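PDB 2WMY: putative acid phosphatase WZB from Escherichia coli, which probably removes phosphate from phosphotyrosine side chains of proteins, as a low molecular weight protein tyrosine phosphatase. Local coordinates for residues D83-M88 / P101-K106. The protein carries 1 engineered substitution. Sequence-based numbering, arbitrary orientation.
Sequences DLLLVM and PEARGK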
loop_
_atom_site.group_PDB
_atom_site.type_symbol
_atom_site.label_atom_id
_atom_site.label_comp_id
_atom_site.label_asym_id
_atom_site.label_seq_id
_atom_site.Cartn_x
_atom_site.Cartn_y
_atom_site.Cartn_z
ATOM N N ASP A 83 2.085 10.999 -8.273
ATOM C CA ASP A 83 0.878 11.616 -8.820
ATOM C C ASP A 83 -0.371 11.144 -8.095
ATOM O O ASP A 83 -1.429 11.768 -8.199
ATOM C CB ASP A 83 0.744 11.296 -10.307
ATOM C CG ASP A 83 1.980 11.673 -11.099
ATOM O OD1 ASP A 83 2.569 12.743 -10.825
ATOM O OD2 ASP A 83 2.359 10.896 -11.998
ATOM N N LEU A 84 -0.241 10.044 -7.362
ATOM C CA LEU A 84 -1.373 9.424 -6.692
ATOM C C LEU A 84 -0.926 8.655 -5.442
ATOM O O LEU A 84 0.001 7.843 -5.495
ATOM C CB LEU A 84 -2.089 8.476 -7.662
ATOM C CG LEU A 84 -3.239 7.637 -7.105
ATOM C CD1 LEU A 84 -4.459 8.519 -6.843
ATOM C CD2 LEU A 84 -3.589 6.521 -8.064
ATOM N N LEU A 85 -1.594 8.927 -4.322
ATOM C CA LEU A 85 -1.352 8.222 -3.073
ATOM C C LEU A 85 -2.532 7.302 -2.787
ATOM O O LEU A 85 -3.691 7.709 -2.896
ATOM C CB LEU A 85 -1.197 9.214 -1.909
ATOM C CG LEU A 85 0.107 9.992 -1.700
ATOM C CD1 LEU A 85 0.562 10.683 -2.961
ATOM C CD2 LEU A 85 -0.064 11.003 -0.568
ATOM N N LEU A 86 -2.234 6.066 -2.409
ATOM C CA LEU A 86 -3.267 5.116 -2.035
ATOM C C LEU A 86 -3.027 4.655 -0.607
ATOM O O LEU A 86 -2.004 4.033 -0.316
ATOM C CB LEU A 86 -3.283 3.929 -3.009
ATOM C CG LEU A 86 -3.725 4.293 -4.432
ATOM C CD1 LEU A 86 -3.717 3.080 -5.336
ATOM C CD2 LEU A 86 -5.112 4.937 -4.412
ATOM N N VAL A 87 -3.961 4.976 0.284
ATOM C CA VAL A 87 -3.793 4.656 1.698
ATOM C C VAL A 87 -4.755 3.561 2.138
ATOM O O VAL A 87 -5.812 3.376 1.543
ATOM C CB VAL A 87 -3.944 5.881 2.615
ATOM C CG1 VAL A 87 -3.054 7.020 2.146
ATOM C CG2 VAL A 87 -5.396 6.325 2.687
ATOM N N MET A 88 -4.373 2.837 3.187
ATOM C CA MET A 88 -5.084 1.632 3.576
ATOM C C MET A 88 -6.337 1.951 4.383
ATOM O O MET A 88 -7.380 1.333 4.191
ATOM C CB MET A 88 -4.149 0.700 4.353
ATOM C CG MET A 88 -2.948 0.217 3.543
ATOM S SD MET A 88 -3.486 -0.733 2.104
ATOM C CE MET A 88 -2.012 -0.690 1.077
ATOM N N PRO A 101 -0.737 18.407 3.635
ATOM C CA PRO A 101 -1.984 19.048 3.218
ATOM C C PRO A 101 -2.083 19.146 1.700
ATOM O O PRO A 101 -3.181 19.015 1.155
ATOM C CB PRO A 101 -1.878 20.449 3.831
ATOM C CG PRO A 101 -0.939 20.303 4.963
ATOM C CD PRO A 101 0.048 19.256 4.547
ATOM N N GLU A 102 -0.958 19.372 1.027
ATOM C CA GLU A 102 -0.989 19.589 -0.419
ATOM C C GLU A 102 -1.118 18.291 -1.198
ATOM O O GLU A 102 -1.262 18.311 -2.416
ATOM C CB GLU A 102 0.239 20.370 -0.905
ATOM C CG GLU A 102 0.055 21.880 -0.945
ATOM C CD GLU A 102 0.912 22.623 0.070
ATOM O OE1 GLU A 102 1.540 21.959 0.921
ATOM O OE2 GLU A 102 0.961 23.876 0.008
ATOM N N ALA A 103 -1.066 17.164 -0.493
ATOM C CA ALA A 103 -1.148 15.854 -1.127
ATOM C C ALA A 103 -2.538 15.237 -0.981
ATOM O O ALA A 103 -2.886 14.288 -1.685
ATOM C CB ALA A 103 -0.088 14.924 -0.551
ATOM N N ARG A 104 -3.330 15.784 -0.065
ATOM C CA ARG A 104 -4.657 15.254 0.231
ATOM C C ARG A 104 -5.546 15.185 -1.011
ATOM O O ARG A 104 -6.389 14.295 -1.128
ATOM C CB ARG A 104 -5.330 16.095 1.320
ATOM C CG ARG A 104 -6.681 15.567 1.775
ATOM C CD ARG A 104 -6.611 14.087 2.161
ATOM N NE ARG A 104 -7.887 13.603 2.684
ATOM C CZ ARG A 104 -8.834 13.021 1.949
ATOM N NH1 ARG A 104 -8.656 12.830 0.649
ATOM N NH2 ARG A 104 -9.963 12.628 2.520
ATOM N N GLY A 105 -5.343 16.123 -1.935
ATOM C CA GLY A 105 -6.144 16.208 -3.144
ATOM C C GLY A 105 -5.889 15.120 -4.173
ATOM O O GLY A 105 -6.618 15.000 -5.164
ATOM N N LYS A 106 -4.849 14.328 -3.950
ATOM C CA LYS A 106 -4.505 13.246 -4.863
ATOM C C LYS A 106 -4.378 11.937 -4.084
ATOM O O LYS A 106 -3.714 11.004 -4.513
ATOM C CB LYS A 106 -3.200 13.556 -5.596
ATOM C CG LYS A 106 -2.001 13.679 -4.672
ATOM C CD LYS A 106 -0.699 13.862 -5.443
ATOM C CE LYS A 106 0.349 14.509 -4.554
ATOM N NZ LYS A 106 1.696 14.587 -5.180
#
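Leu85 N donates a nearly straight hydrogen bond, 3.0 Å long, to Lys106 O, with the N-H...O angle at 176°. The same carbonyl oxygen has a lesser second contact with the CA-H of Leu84, CA to O 3.6 Å, and Leu84 CD1 merely packs against it at 3.5 Å.

Apolar contact comes from Leu85, whose CB is directed toward 101-106. Chi1 (-78°) sets CG anti to the carbonyl carbon, and the turn about CB-CG divides the methyls, CD2 going to Ala103 CB at 3.9 Å and CD1 to Lys106 CE at 4.1 Å. A branched leucine can serve both partners, and the short methyl of Ala103 suits a buried place on a tight turn, closed by a bond from Lys106 N to Ala103 O.

The contact lies in a beta-alpha-beta crossover of the low molecular weight phosphatase fold, where the loop after helix 90-99 comes back beside strand 84-87 and leads into the parallel edge strand 107-109. The Leu85-Lys106 bond starts the pairing, which Met108 continues with Leu85 and Val87.

The polar end of the contact belongs to Lys106. Extended beyond CG, its chain crosses Leu85 and passes Asp83 O, with CD 3.5 Å from that oxygen, to where NZ hydrogen-bonds to the carbonyl oxygens of Tyr82 and Ala79. A long aliphatic stem with a charged tip fits this path; an alanine here would probably leave those two carbonyls without their ammonium donor and uncover part of Leu85. Asp83 has a short carboxylate whose OD2 accepts hydrogen bonds from both backbone N-H groups of Asp9 and Ser10.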